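Local structure of Baccell_00875 (Bacteroides cellulosilyticus DSM 14838, 5NO8) at residues Q554-T559 and K563-V568; Y622-L627 and Y687-R692. The protein is a polysaccharide lyase that probably removes the L-rhamnose caps linked to glucuronic acid on complex arabinogalactan proteins. All blocks are in the same frame, centred on the assembly; numbering follows the deposited sequence.

Contact 1 (Q554-T559 and K563-V568); sequences QLYLET and KYLDEV
Tyr556 and Tyr564, their CA atoms 5.7 Å apart, sit where helices 542-559 and 562-576 run back along one another, the segment axes approaching to 8.6 Å at 154°. This is an antiparallel alpha-alpha hairpin in the helical part of the chain, joined by a very short turn. Two CH-pi contacts carry it, one donated from each helix. Leu555 lowers CD2 over the middle of the Tyr564 ring, 3.6 Å from CD2 to the centroid, while Lys563 CG lies against the opposite face. In return Leu565 presses on the Tyr556 ring: CD2 stands above it towards the rim, and CB comes within 3.7 Å of Tyr556 CD1. With Leu565 CG trans to its own N (chi1 -172°), the leucine extends along that face. The Tyr564 hydroxyl is hydrogen-bonded to Asp524 on helix 509-529. Replacing Tyr564 with an alanine is likely to open a gap under Leu555 CD2 and leave Asp524 without its phenol partner. Thr559 OG1 lies in plane at the Tyr564 ring edge, 3.9 Å from CD2, and from above the carbonyl plane of Leu555 donates a 2.8 Å hydrogen bond to its O, which also receives Thr559 N.

Contact 2 (Y622-L627 and Y687-R692); sequences YYYYAL and YLLVNR
Tyr623 lies across Leu689 and Val690, its ring turned so that one face receives a backbone carbonyl from the neighbouring helix. Helices 615-629 and 682-692 run nearly parallel here, the segment axes 10.2 Å apart and inclined by 26°. Leu689 O stands above the Tyr623 ring, offset toward the rim, with CE1 of the tyrosine at 3.6 Å. Tyr623 reaches this place because its CG swings away from its own N (chi1 160°), carrying the ring out over the partner backbone. The Leu689 and Tyr623 side chains cross at about a right angle, Leu689 CG lying 3.7 Å from Tyr623 CE2. The leucine fork is shared between two tyrosines: CD1 stays near Tyr623 CE2, whereas CD2 reaches Tyr624 OH at 3.7 Å. Tyr624 in turn has Tyr623 CD2 over one face, so the two neighbouring rings and the leucine pack as a group. At the base, Val690 CG2 touches Tyr623 CB at 3.9 Å. Val690 O is hydrogen-bonded to Gln635 of helix 632-644. Within the second helix, Asn691 ND2 sits over the Tyr687 ring and bonds to Tyr687 O. The Tyr624 hydroxyl is hydrogen-bonded to a glycerol, probably from the crystallisation liquor. No hydrogen bond joins the two segments, so the contact rests on apolar side chains and on the Leu689 carbonyl oxygen lying over the Tyr623 ring.

From the N terminus, the beta-rich part comes first and the helical part follows, and both contacts lie in the latter. Contact 1 closes almost at once, across the two-residue turn between helices 542-559 and 562-576. The chain then passes helix 596-600 to helix 615-629, where contact 2 opens; it closes 59 residues later on helix 682-692, after helix 632-644 and the short strands from 659-660 to 672-677. The two loops are thus in series, neither crossing nor enclosing the other. Helix 615-629 bridges them: Gln554 CG packs 3.5 Å from Tyr624 CZ, and Val568 meets Tyr625. The hairpin is thereby tied through this helix to the C-terminal one.

Contact 1 (Q554-T559 and K563-V568)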
loop_
_atom_site.group_PDB
_atom_site.type_symbol
_atom_site.label_atom_id
_atom_site.label_comp_id
_atom_site.label_asym_id
_atom_site.label_seq_id
_atom_site.Cartn_x
_atom_site.Cartn_y
_atom_site.Cartn_z
ATOM N N GLN A 554 5.598 0.159 -22.156
ATOM C CA GLN A 554 4.705 0.196 -23.319
ATOM C C GLN A 554 5.388 0.865 -24.517
ATOM O O GLN A 554 5.261 0.393 -25.653
ATOM C CB GLN A 554 3.422 0.933 -23.021
ATOM C CG GLN A 554 2.475 0.226 -22.069
ATOM C CD GLN A 554 1.279 1.079 -21.774
ATOM O OE1 GLN A 554 1.217 1.752 -20.736
ATOM N NE2 GLN A 554 0.344 1.113 -22.690
ATOM N N LEU A 555 6.102 1.961 -24.273
ATOM C CA LEU A 555 6.814 2.639 -25.366
ATOM C C LEU A 555 7.881 1.720 -25.957
ATOM O O LEU A 555 8.024 1.654 -27.178
ATOM C CB LEU A 555 7.409 3.969 -24.901
ATOM C CG LEU A 555 7.986 4.878 -26.004
ATOM C CD1 LEU A 555 6.922 5.148 -27.061
ATOM C CD2 LEU A 555 8.464 6.210 -25.422
ATOM N N TYR A 556 8.572 0.950 -25.123
ATOM C CA TYR A 556 9.480 -0.063 -25.629
ATOM C C TYR A 556 8.762 -1.107 -26.496
ATOM O O TYR A 556 9.265 -1.486 -27.561
ATOM C CB TYR A 556 10.236 -0.781 -24.508
ATOM C CG TYR A 556 11.074 -1.912 -25.033
ATOM C CD1 TYR A 556 12.263 -1.653 -25.724
ATOM C CD2 TYR A 556 10.659 -3.238 -24.912
ATOM C CE1 TYR A 556 13.028 -2.683 -26.229
ATOM C CE2 TYR A 556 11.416 -4.269 -25.442
ATOM C CZ TYR A 556 12.595 -3.974 -26.096
ATOM O OH TYR A 556 13.357 -4.988 -26.590
ATOM N N LEU A 557 7.618 -1.606 -26.019
ATOM C CA LEU A 557 6.914 -2.653 -26.744
ATOM C C LEU A 557 6.397 -2.155 -28.097
ATOM O O LEU A 557 6.271 -2.946 -29.022
ATOM C CB LEU A 557 5.773 -3.240 -25.904
ATOM C CG LEU A 557 6.235 -4.062 -24.680
ATOM C CD1 LEU A 557 5.089 -4.314 -23.693
ATOM C CD2 LEU A 557 6.863 -5.379 -25.093
ATOM N N GLU A 558 6.127 -0.857 -28.208
ATOM C CA GLU A 558 5.701 -0.251 -29.470
ATOM C C GLU A 558 6.846 0.161 -30.409
ATOM O O GLU A 558 6.656 0.171 -31.624
ATOM C CB GLU A 558 4.811 0.971 -29.191
ATOM C CG GLU A 558 3.500 0.636 -28.481
ATOM C CD GLU A 558 2.589 -0.258 -29.307
ATOM O OE1 GLU A 558 2.335 0.070 -30.488
ATOM O OE2 GLU A 558 2.141 -1.295 -28.776
ATOM N N THR A 559 8.009 0.526 -29.878
ATOM C CA THR A 559 9.122 1.026 -30.713
ATOM C C THR A 559 10.346 0.114 -30.802
ATOM O O THR A 559 11.123 0.236 -31.733
ATOM C CB THR A 559 9.658 2.372 -30.176
ATOM O OG1 THR A 559 10.196 2.168 -28.860
ATOM C CG2 THR A 559 8.582 3.421 -30.135
ATOM N N LYS A 563 16.777 2.271 -25.322
ATOM C CA LYS A 563 16.910 3.337 -24.332
ATOM C C LYS A 563 15.721 3.400 -23.345
ATOM O O LYS A 563 15.893 3.768 -22.171
ATOM C CB LYS A 563 17.124 4.706 -24.988
ATOM C CG LYS A 563 15.951 5.287 -25.757
ATOM C CD LYS A 563 16.425 6.347 -26.763
ATOM C CE LYS A 563 15.646 7.656 -26.702
ATOM N NZ LYS A 563 16.033 8.491 -25.521
ATOM N N TYR A 564 14.533 3.039 -23.814
ATOM C CA TYR A 564 13.372 3.038 -22.928
ATOM C C TYR A 564 13.388 1.825 -21.996
ATOM O O TYR A 564 13.106 1.982 -20.809
ATOM C CB TYR A 564 12.053 3.172 -23.705
ATOM C CG TYR A 564 12.020 4.383 -24.615
ATOM C CD1 TYR A 564 12.314 5.651 -24.128
ATOM C CD2 TYR A 564 11.686 4.262 -25.963
ATOM C CE1 TYR A 564 12.303 6.768 -24.956
ATOM C CE2 TYR A 564 11.659 5.378 -26.801
ATOM C CZ TYR A 564 11.972 6.627 -26.295
ATOM O OH TYR A 564 11.950 7.755 -27.094
ATOM N N LEU A 565 13.741 0.646 -22.506
ATOM C CA LEU A 565 13.891 -0.538 -21.665
ATOM C C LEU A 565 15.008 -0.402 -20.654
ATOM O O LEU A 565 14.886 -0.888 -19.528
ATOM C CB LEU A 565 14.106 -1.827 -22.470
ATOM C CG LEU A 565 14.080 -3.168 -21.691
ATOM C CD1 LEU A 565 12.893 -3.275 -20.730
ATOM C CD2 LEU A 565 14.073 -4.365 -22.639
ATOM N N ASP A 566 16.121 0.219 -21.042
ATOM C CA ASP A 566 17.223 0.434 -20.086
ATOM C C ASP A 566 16.774 1.350 -18.926
ATOM O O ASP A 566 17.126 1.104 -17.780
ATOM C CB ASP A 566 18.495 0.970 -20.784
ATOM C CG ASP A 566 19.206 -0.097 -21.660
ATOM O OD1 ASP A 566 18.905 -1.322 -21.578
ATOM O OD2 ASP A 566 20.108 0.295 -22.424
ATOM N N GLU A 567 15.949 2.343 -19.216
ATOM C CA GLU A 567 15.383 3.197 -18.165
ATOM C C GLU A 567 14.401 2.429 -17.246
ATOM O O GLU A 567 14.451 2.574 -16.021
ATOM C CB GLU A 567 14.714 4.424 -18.752
ATOM C CG GLU A 567 14.296 5.462 -17.708
ATOM C CD GLU A 567 15.451 5.996 -16.870
ATOM O OE1 GLU A 567 16.570 6.088 -17.410
ATOM O OE2 GLU A 567 15.237 6.348 -15.686
ATOM N N VAL A 568 13.555 1.598 -17.850
ATOM C CA VAL A 568 12.689 0.671 -17.091
ATOM C C VAL A 568 13.522 -0.127 -16.100
ATOM O O VAL A 568 13.200 -0.149 -14.912
ATOM C CB VAL A 568 11.902 -0.295 -18.025
ATOM C CG1 VAL A 568 11.251 -1.445 -17.248
ATOM C CG2 VAL A 568 10.864 0.462 -18.828
#

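Contact 2 (Y622-L627 and Y687-R692)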
loop_
_atom_site.group_PDB
_atom_site.type_symbol
_atom_site.label_atom_id
_atom_site.label_comp_id
_atom_site.label_asym_id
_atom_site.label_seq_id
_atom_site.Cartn_x
_atom_site.Cartn_y
_atom_site.Cartn_z
ATOM N N TYR A 622 4.784 -4.977 -13.810
ATOM C CA TYR A 622 5.375 -6.300 -13.804
ATOM C C TYR A 622 4.925 -7.108 -15.019
ATOM O O TYR A 622 5.731 -7.830 -15.600
ATOM C CB TYR A 622 5.014 -7.076 -12.537
ATOM C CG TYR A 622 5.612 -6.576 -11.250
ATOM C CD1 TYR A 622 6.655 -5.628 -11.236
ATOM C CD2 TYR A 622 5.150 -7.055 -10.026
ATOM C CE1 TYR A 622 7.213 -5.205 -10.044
ATOM C CE2 TYR A 622 5.708 -6.619 -8.837
ATOM C CZ TYR A 622 6.747 -5.714 -8.858
ATOM O OH TYR A 622 7.285 -5.252 -7.673
ATOM N N TYR A 623 3.650 -6.966 -15.377
ATOM C CA TYR A 623 3.079 -7.581 -16.597
ATOM C C TYR A 623 3.816 -7.103 -17.863
ATOM O O TYR A 623 4.282 -7.924 -18.681
ATOM C CB TYR A 623 1.577 -7.293 -16.653
ATOM C CG TYR A 623 0.925 -7.417 -18.007
ATOM C CD1 TYR A 623 0.526 -8.661 -18.502
ATOM C CD2 TYR A 623 0.663 -6.287 -18.768
ATOM C CE1 TYR A 623 -0.088 -8.767 -19.751
ATOM C CE2 TYR A 623 0.059 -6.374 -19.999
ATOM C CZ TYR A 623 -0.298 -7.609 -20.490
ATOM O OH TYR A 623 -0.897 -7.655 -21.722
ATOM N N TYR A 624 3.968 -5.794 -17.995
ATOM C CA TYR A 624 4.686 -5.253 -19.162
ATOM C C TYR A 624 6.159 -5.640 -19.142
ATOM O O TYR A 624 6.736 -5.936 -20.192
ATOM C CB TYR A 624 4.559 -3.739 -19.263
ATOM C CG TYR A 624 3.192 -3.209 -19.603
ATOM C CD1 TYR A 624 2.546 -3.587 -20.774
ATOM C CD2 TYR A 624 2.551 -2.298 -18.776
ATOM C CE1 TYR A 624 1.304 -3.099 -21.098
ATOM C CE2 TYR A 624 1.313 -1.796 -19.096
ATOM C CZ TYR A 624 0.687 -2.216 -20.265
ATOM O OH TYR A 624 -0.532 -1.724 -20.584
ATOM N N TYR A 625 6.785 -5.628 -17.965
ATOM C CA TYR A 625 8.187 -5.981 -17.850
ATOM C C TYR A 625 8.418 -7.443 -18.301
ATOM O O TYR A 625 9.426 -7.736 -18.954
ATOM C CB TYR A 625 8.677 -5.750 -16.422
ATOM C CG TYR A 625 10.117 -6.082 -16.222
ATOM C CD1 TYR A 625 11.109 -5.167 -16.545
ATOM C CD2 TYR A 625 10.500 -7.320 -15.742
ATOM C CE1 TYR A 625 12.452 -5.480 -16.368
ATOM C CE2 TYR A 625 11.839 -7.648 -15.571
ATOM C CZ TYR A 625 12.813 -6.717 -15.877
ATOM O OH TYR A 625 14.142 -7.046 -15.707
ATOM N N ALA A 626 7.498 -8.357 -17.946
ATOM C CA ALA A 626 7.581 -9.739 -18.402
ATOM C C ALA A 626 7.454 -9.850 -19.936
ATOM O O ALA A 626 8.137 -10.682 -20.542
ATOM C CB ALA A 626 6.546 -10.618 -17.720
ATOM N N LEU A 627 6.596 -9.033 -20.536
ATOM C CA LEU A 627 6.492 -8.971 -22.005
ATOM C C LEU A 627 7.779 -8.446 -22.657
ATOM O O LEU A 627 8.167 -8.905 -23.726
ATOM C CB LEU A 627 5.318 -8.090 -22.422
ATOM C CG LEU A 627 3.907 -8.607 -22.115
ATOM C CD1 LEU A 627 2.858 -7.604 -22.528
ATOM C CD2 LEU A 627 3.671 -9.938 -22.807
ATOM N N TYR A 687 -6.507 -5.900 -13.103
ATOM C CA TYR A 687 -6.637 -7.343 -12.964
ATOM C C TYR A 687 -6.845 -7.967 -14.357
ATOM O O TYR A 687 -6.209 -8.952 -14.695
ATOM C CB TYR A 687 -7.804 -7.703 -12.053
ATOM C CG TYR A 687 -7.940 -9.173 -11.855
ATOM C CD1 TYR A 687 -8.621 -9.956 -12.773
ATOM C CD2 TYR A 687 -7.328 -9.806 -10.771
ATOM C CE1 TYR A 687 -8.719 -11.334 -12.603
ATOM C CE2 TYR A 687 -7.413 -11.165 -10.615
ATOM C CZ TYR A 687 -8.113 -11.918 -11.535
ATOM O OH TYR A 687 -8.160 -13.292 -11.355
ATOM N N LEU A 688 -7.726 -7.363 -15.132
ATOM C CA LEU A 688 -8.040 -7.859 -16.481
ATOM C C LEU A 688 -6.941 -7.599 -17.490
ATOM O O LEU A 688 -6.761 -8.404 -18.401
ATOM C CB LEU A 688 -9.373 -7.321 -16.963
ATOM C CG LEU A 688 -10.552 -7.824 -16.123
ATOM C CD1 LEU A 688 -11.819 -7.135 -16.482
ATOM C CD2 LEU A 688 -10.740 -9.339 -16.236
ATOM N N LEU A 689 -6.168 -6.528 -17.315
ATOM C CA LEU A 689 -4.941 -6.356 -18.096
ATOM C C LEU A 689 -3.945 -7.475 -17.858
ATOM O O LEU A 689 -3.479 -8.155 -18.784
ATOM C CB LEU A 689 -4.285 -5.002 -17.777
ATOM C CG LEU A 689 -2.960 -4.774 -18.530
ATOM C CD1 LEU A 689 -3.282 -4.525 -20.010
ATOM C CD2 LEU A 689 -2.228 -3.606 -17.924
ATOM N N VAL A 690 -3.623 -7.701 -16.584
ATOM C CA VAL A 690 -2.614 -8.648 -16.205
ATOM C C VAL A 690 -2.985 -10.068 -16.601
ATOM O O VAL A 690 -2.117 -10.808 -17.059
ATOM C CB VAL A 690 -2.350 -8.588 -14.686
ATOM C CG1 VAL A 690 -1.576 -9.793 -14.180
ATOM C CG2 VAL A 690 -1.629 -7.293 -14.356
ATOM N N ASN A 691 -4.253 -10.433 -16.408
ATOM C CA ASN A 691 -4.673 -11.819 -16.589
ATOM C C ASN A 691 -5.160 -12.145 -17.993
ATOM O O ASN A 691 -5.110 -13.303 -18.384
ATOM C CB ASN A 691 -5.696 -12.208 -15.543
ATOM C CG ASN A 691 -5.032 -12.459 -14.216
ATOM O OD1 ASN A 691 -4.272 -13.427 -14.088
ATOM N ND2 ASN A 691 -5.200 -11.537 -13.267
ATOM N N ARG A 692 -5.652 -11.143 -18.707
ATOM C CA ARG A 692 -6.246 -11.369 -20.029
ATOM C C ARG A 692 -5.738 -10.464 -21.123
ATOM O O ARG A 692 -6.198 -10.595 -22.263
ATOM C CB ARG A 692 -7.755 -11.256 -19.914
ATOM C CG ARG A 692 -8.312 -12.435 -19.163
ATOM C CD ARG A 692 -9.794 -12.500 -19.196
ATOM N NE ARG A 692 -10.213 -13.534 -18.275
ATOM C CZ ARG A 692 -10.216 -14.845 -18.532
ATOM N NH1 ARG A 692 -9.874 -15.332 -19.708
ATOM N NH2 ARG A 692 -10.596 -15.674 -17.590
#